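Local coordinates for protein NADH dehydrogenase (Methanothermobacter marburgensis, PDB 4R81) that probably catalyses the transfer of electrons from NAD(P)H to quinones, with flavin mononucleotide (FMN) as its bound cofactor, at residues L23-E28 with I187-A192; L85-P90 with G102-V107. All coordinates share one frame; numbering follows the deposited sequence.

Contact 1. Residues L23-E28 with I187-A192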
loop_
_atom_site.group_PDB
_atom_site.type_symbol
_atom_site.label_atom_id
_atom_site.label_comp_id
_atom_site.label_asym_id
_atom_site.label_seq_id
_atom_site.Cartn_x
_atom_site.Cartn_y
_atom_site.Cartn_z
ATOM N N LEU A 23 18.934 7.770 -1.379
ATOM C CA LEU A 23 19.389 7.612 0.000
ATOM C C LEU A 23 20.758 8.259 0.190
ATOM O O LEU A 23 20.986 8.983 1.159
ATOM C CB LEU A 23 19.452 6.130 0.384
ATOM C CG LEU A 23 20.028 5.772 1.757
ATOM C CD1 LEU A 23 19.176 6.368 2.869
ATOM C CD2 LEU A 23 20.140 4.259 1.914
ATOM N N GLU A 24 21.669 8.004 -0.744
ATOM C CA GLU A 24 23.011 8.564 -0.662
ATOM C C GLU A 24 22.976 10.084 -0.704
ATOM O O GLU A 24 23.694 10.749 0.049
ATOM C CB GLU A 24 23.887 8.036 -1.798
ATOM C CG GLU A 24 25.301 8.586 -1.787
ATOM C CD GLU A 24 26.124 8.096 -0.601
ATOM O OE1 GLU A 24 25.823 7.002 -0.057
ATOM O OE2 GLU A 24 27.081 8.813 -0.214
ATOM N N ALA A 25 22.130 10.637 -1.569
ATOM C CA ALA A 25 22.046 12.093 -1.708
ATOM C C ALA A 25 21.465 12.722 -0.438
ATOM O O ALA A 25 21.984 13.715 0.078
ATOM C CB ALA A 25 21.228 12.474 -2.936
ATOM N N PHE A 26 20.411 12.104 0.082
ATOM C CA PHE A 26 19.767 12.560 1.314
ATOM C C PHE A 26 20.737 12.528 2.497
ATOM O O PHE A 26 20.831 13.492 3.260
ATOM C CB PHE A 26 18.523 11.713 1.599
ATOM C CG PHE A 26 17.745 12.152 2.814
ATOM C CD1 PHE A 26 17.098 13.382 2.846
ATOM C CD2 PHE A 26 17.637 11.315 3.914
ATOM C CE1 PHE A 26 16.374 13.773 3.967
ATOM C CE2 PHE A 26 16.916 11.693 5.034
ATOM C CZ PHE A 26 16.280 12.923 5.060
ATOM N N THR A 27 21.465 11.428 2.656
ATOM C CA THR A 27 22.421 11.337 3.753
ATOM C C THR A 27 23.559 12.354 3.624
ATOM O O THR A 27 24.044 12.873 4.627
ATOM C CB THR A 27 22.979 9.910 3.930
ATOM O OG1 THR A 27 23.591 9.471 2.712
ATOM C CG2 THR A 27 21.860 8.943 4.317
ATOM N N GLU A 28 23.974 12.642 2.393
ATOM C CA GLU A 28 24.987 13.667 2.155
ATOM C C GLU A 28 24.507 15.024 2.660
ATOM O O GLU A 28 25.257 15.750 3.317
ATOM C CB GLU A 28 25.349 13.740 0.664
ATOM C CG GLU A 28 26.508 14.672 0.333
ATOM C CD GLU A 28 26.883 14.649 -1.143
ATOM O OE1 GLU A 28 26.276 13.861 -1.909
ATOM O OE2 GLU A 28 27.788 15.423 -1.536
ATOM N N ILE A 187 18.587 16.285 -11.310
ATOM C CA ILE A 187 17.764 17.266 -10.628
ATOM C C ILE A 187 17.086 16.634 -9.412
ATOM O O ILE A 187 16.959 17.262 -8.360
ATOM C CB ILE A 187 16.759 17.931 -11.604
ATOM C CG1 ILE A 187 15.884 18.958 -10.899
ATOM C CG2 ILE A 187 15.875 16.897 -12.293
ATOM C CD1 ILE A 187 14.898 19.602 -11.853
ATOM N N ASN A 188 16.676 15.379 -9.542
ATOM C CA ASN A 188 16.042 14.699 -8.424
ATOM C C ASN A 188 17.001 14.422 -7.267
ATOM O O ASN A 188 16.607 14.508 -6.100
ATOM C CB ASN A 188 15.324 13.424 -8.885
ATOM C CG ASN A 188 14.021 13.727 -9.581
ATOM O OD1 ASN A 188 13.449 14.801 -9.389
ATOM N ND2 ASN A 188 13.539 12.792 -10.392
ATOM N N LEU A 189 18.255 14.105 -7.592
ATOM C CA LEU A 189 19.278 13.908 -6.571
ATOM C C LEU A 189 19.611 15.230 -5.885
ATOM O O LEU A 189 19.918 15.262 -4.693
ATOM C CB LEU A 189 20.537 13.270 -7.170
ATOM C CG LEU A 189 20.397 11.822 -7.658
ATOM C CD1 LEU A 189 21.722 11.269 -8.163
ATOM C CD2 LEU A 189 19.836 10.928 -6.561
ATOM N N MET A 190 19.541 16.324 -6.638
ATOM C CA MET A 190 19.738 17.648 -6.061
ATOM C C MET A 190 18.642 17.924 -5.030
ATOM O O MET A 190 18.912 18.461 -3.951
ATOM C CB MET A 190 19.735 18.731 -7.152
ATOM C CG MET A 190 20.288 20.078 -6.698
ATOM S SD MET A 190 19.982 21.434 -7.856
ATOM C CE MET A 190 20.463 20.669 -9.403
ATOM N N ARG A 191 17.407 17.558 -5.371
ATOM C CA ARG A 191 16.276 17.744 -4.467
ATOM C C ARG A 191 16.429 16.893 -3.205
ATOM O O ARG A 191 16.170 17.362 -2.091
ATOM C CB ARG A 191 14.957 17.435 -5.188
ATOM C CG ARG A 191 14.651 18.431 -6.317
ATOM C CD ARG A 191 13.434 18.043 -7.123
ATOM N NE ARG A 191 12.238 17.998 -6.294
ATOM C CZ ARG A 191 11.156 17.292 -6.586
ATOM N NH1 ARG A 191 11.124 16.555 -7.687
ATOM N NH2 ARG A 191 10.114 17.307 -5.768
ATOM N N ALA A 192 16.862 15.652 -3.384
ATOM C CA ALA A 192 17.049 14.754 -2.252
ATOM C C ALA A 192 18.113 15.297 -1.294
ATOM O O ALA A 192 17.932 15.298 -0.073
ATOM C CB ALA A 192 17.420 13.370 -2.736
#
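A25 and A192 meet where helices 18-32 and 185-197 pack side by side on one face of the flavodoxin-like sheet. Over these segments the axes approach to 8.2 Å, their N-to-C directions 39° apart, and an approach this close goes with the small side chains of A25 and A192. The two methyl groups touch directly, A25 CB lying 3.9 Å from A192 CB. A25 CB also sits against backbone of the other helix, 3.5 Å from L189 O, while the branch end L189 CD2 comes to within 4.2 Å of A25 CB. The A25 methyl is therefore packed against main chain as well as side chains.

One residue on, the backbones themselves come together: F26 CA and A192 CA are 5.0 Å apart, and F26 CA points its hydrogen at A192 O over 3.6 Å, with 149° at the hydrogen, a weak CA-H...O contact. The same oxygen lies in the plane of the phenyl ring at its edge, 3.6 Å from F26 CD1. F26 has CG anti to its own backbone N (chi1 -177°), which carries the ring off the helix onto I8, A86 and I88 of the sheet. In the flavodoxin-like fold this pair is the first helix and the last one, neighbours in space although most of the chain runs between them. L189 also packs on F18, an FMN-binding residue, with its side chain about 9 Å from the flavin cofactor at the nearest atoms. Further out, charge joins the same two helices, since E28 OE1 makes a salt bridge to R193 NH2. R191 points away from helix 18-32, and its salt bridge runs to E172 of strand 169-174.

Contact 2. Residues L85-P90 with G102-V107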
loop_
_atom_site.group_PDB
_atom_site.type_symbol
_atom_site.label_atom_id
_atom_site.label_comp_id
_atom_site.label_asym_id
_atom_site.label_seq_id
_atom_site.Cartn_x
_atom_site.Cartn_y
_atom_site.Cartn_z
ATOM N N LEU A 85 11.943 11.291 11.026
ATOM C CA LEU A 85 11.894 10.060 10.250
ATOM C C LEU A 85 12.013 10.412 8.780
ATOM O O LEU A 85 11.669 11.520 8.357
ATOM C CB LEU A 85 10.578 9.304 10.485
ATOM C CG LEU A 85 10.279 8.793 11.899
ATOM C CD1 LEU A 85 8.880 8.174 11.980
ATOM C CD2 LEU A 85 11.337 7.798 12.369
ATOM N N ALA A 86 12.504 9.472 7.994
ATOM C CA ALA A 86 12.470 9.631 6.552
ATOM C C ALA A 86 12.051 8.319 5.922
ATOM O O ALA A 86 12.315 7.247 6.470
ATOM C CB ALA A 86 13.819 10.100 6.028
ATOM N N PHE A 87 11.370 8.413 4.787
ATOM C CA PHE A 87 10.897 7.245 4.062
ATOM C C PHE A 87 11.332 7.394 2.616
ATOM O O PHE A 87 10.977 8.367 1.949
ATOM C CB PHE A 87 9.373 7.123 4.173
ATOM C CG PHE A 87 8.897 6.930 5.581
ATOM C CD1 PHE A 87 8.722 8.022 6.429
ATOM C CD2 PHE A 87 8.661 5.654 6.079
ATOM C CE1 PHE A 87 8.295 7.844 7.747
ATOM C CE2 PHE A 87 8.233 5.466 7.394
ATOM C CZ PHE A 87 8.054 6.563 8.228
ATOM N N ILE A 88 12.124 6.437 2.147
ATOM C CA ILE A 88 12.697 6.490 0.812
ATOM C C ILE A 88 12.347 5.204 0.082
ATOM O O ILE A 88 12.709 4.109 0.518
ATOM C CB ILE A 88 14.231 6.675 0.873
ATOM C CG1 ILE A 88 14.561 8.003 1.574
ATOM C CG2 ILE A 88 14.840 6.616 -0.539
ATOM C CD1 ILE A 88 16.051 8.265 1.737
ATOM N N TYR A 89 11.609 5.336 -1.017
ATOM C CA TYR A 89 11.064 4.179 -1.722
ATOM C C TYR A 89 10.629 4.559 -3.131
ATOM O O TYR A 89 10.388 5.736 -3.420
ATOM C CB TYR A 89 9.873 3.596 -0.944
ATOM C CG TYR A 89 8.728 4.575 -0.752
ATOM C CD1 TYR A 89 8.706 5.432 0.341
ATOM C CD2 TYR A 89 7.682 4.649 -1.662
ATOM C CE1 TYR A 89 7.680 6.337 0.528
ATOM C CE2 TYR A 89 6.642 5.560 -1.485
ATOM C CZ TYR A 89 6.649 6.400 -0.382
ATOM O OH TYR A 89 5.632 7.308 -0.188
ATOM N N PRO A 90 10.540 3.566 -4.022
ATOM C CA PRO A 90 9.930 3.783 -5.336
ATOM C C PRO A 90 8.409 3.659 -5.287
ATOM O O PRO A 90 7.861 2.854 -4.517
ATOM C CB PRO A 90 10.501 2.633 -6.165
ATOM C CG PRO A 90 10.663 1.522 -5.173
ATOM C CD PRO A 90 11.078 2.199 -3.880
ATOM N N GLY A 102 3.946 -3.020 4.953
ATOM C CA GLY A 102 3.895 -3.966 6.051
ATOM C C GLY A 102 4.566 -3.429 7.293
ATOM O O GLY A 102 4.185 -3.787 8.409
ATOM N N TRP A 103 5.555 -2.556 7.101
ATOM C CA TRP A 103 6.181 -1.873 8.219
ATOM C C TRP A 103 5.134 -1.023 8.947
ATOM O O TRP A 103 5.036 -1.081 10.168
ATOM C CB TRP A 103 7.346 -1.014 7.728
ATOM C CG TRP A 103 8.182 -0.396 8.808
ATOM C CD1 TRP A 103 9.300 -0.930 9.379
ATOM C CD2 TRP A 103 7.990 0.891 9.428
ATOM N NE1 TRP A 103 9.816 -0.065 10.317
ATOM C CE2 TRP A 103 9.033 1.060 10.365
ATOM C CE3 TRP A 103 7.044 1.917 9.271
ATOM C CZ2 TRP A 103 9.151 2.209 11.155
ATOM C CZ3 TRP A 103 7.162 3.059 10.058
ATOM C CH2 TRP A 103 8.207 3.191 10.988
ATOM N N PHE A 104 4.324 -0.265 8.211
ATOM C CA PHE A 104 3.253 0.488 8.857
ATOM C C PHE A 104 2.273 -0.453 9.567
ATOM O O PHE A 104 1.937 -0.233 10.739
ATOM C CB PHE A 104 2.510 1.384 7.853
ATOM C CG PHE A 104 3.325 2.551 7.359
ATOM C CD1 PHE A 104 3.642 3.602 8.209
ATOM C CD2 PHE A 104 3.764 2.603 6.045
ATOM C CE1 PHE A 104 4.402 4.674 7.759
ATOM C CE2 PHE A 104 4.525 3.678 5.585
ATOM C CZ PHE A 104 4.835 4.716 6.441
ATOM N N ASP A 105 1.836 -1.506 8.874
ATOM C CA ASP A 105 0.854 -2.444 9.434
ATOM C C ASP A 105 1.323 -3.003 10.776
ATOM O O ASP A 105 0.540 -3.129 11.721
ATOM C CB ASP A 105 0.600 -3.635 8.495
ATOM C CG ASP A 105 -0.019 -3.240 7.161
ATOM O OD1 ASP A 105 -0.545 -2.115 7.032
ATOM O OD2 ASP A 105 0.020 -4.086 6.233
ATOM N N ARG A 106 2.613 -3.330 10.846
ATOM C CA ARG A 106 3.182 -4.023 12.000
ATOM C C ARG A 106 3.781 -3.112 13.070
ATOM O O ARG A 106 3.823 -3.474 14.251
ATOM C CB ARG A 106 4.241 -5.030 11.533
ATOM C CG ARG A 106 3.706 -6.121 10.605
ATOM C CD ARG A 106 4.727 -7.237 10.418
ATOM N NE ARG A 106 5.071 -7.833 11.705
ATOM C CZ ARG A 106 6.301 -7.923 12.205
ATOM N NH1 ARG A 106 7.344 -7.493 11.511
ATOM N NH2 ARG A 106 6.485 -8.464 13.404
ATOM N N VAL A 107 4.251 -1.938 12.663
ATOM C CA VAL A 107 4.999 -1.081 13.576
ATOM C C VAL A 107 4.115 -0.001 14.186
ATOM O O VAL A 107 4.326 0.404 15.322
ATOM C CB VAL A 107 6.277 -0.508 12.897
ATOM C CG1 VAL A 107 7.051 0.428 13.844
ATOM C CG2 VAL A 107 7.176 -1.659 12.426
#
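F87 has CG anti to its carbonyl carbon, which projects its ring from strand 84-90 toward helix 98-107; W103, with CG anti to its backbone N (chi1 -173°), sends its indole back to meet it. The leading atom of the phenyl is F87 CE2, 3.7 Å from W103 CZ3 and 3.6 Å from F104 CZ, so one corner of the ring touches both helix residues. Against the indole the phenyl stands nearly upright: its edge turns toward the face of the six-membered ring in an offset edge-to-face pair, planes at 72° and centroids 5.8 Å apart. F104 arrives from the opposite direction to F87, and here the rings are close to parallel, at 24°, but slid so far that they hardly overlap. Within the helix the two partners of F87 brace each other, W103 CE3 lying 3.9 Å above the plane of F104 toward its rim, and V107 CG2 covers part of one indole face. E75 OE1 accepts the hydrogen bond from W103 NE1, which ties down the polar edge of the indole. Replacing F87 with an alanine would probably open a gap between strand and helix, leaving W103 CZ3 and F104 CZ without the ring they share. M156 and L161 of helix 148-162 also pack on F87. The cluster packs strand against helix in the first half of a beta-alpha-beta crossover, strand 84-90 into helix 98-107 and on to strand 129-135, in the hydrophobic core of a flavodoxin-like domain.

In the fold
Both contacts are buried, but contact 2 lies near the middle of the chain and contact 1 farther out, their centres 19 Å apart. They lie on opposite faces of the sheet: contact 1 joins two helices to each other, contact 2 a helix to a strand. Alternate residues of strand 84-90 serve each side, I88 packing on L23 of helix 18-32 while F87 belongs to contact 2. Chemistry follows place. Contact 1 uses small methyls and backbone carbonyls; contact 2 bridges a wider gap with large rings. The FMN sites also differ, as P90 of 85-90 touches one flavin, whereas D105 touches another and hydrogen-bonds to the backbone N of A98 of the second subunit.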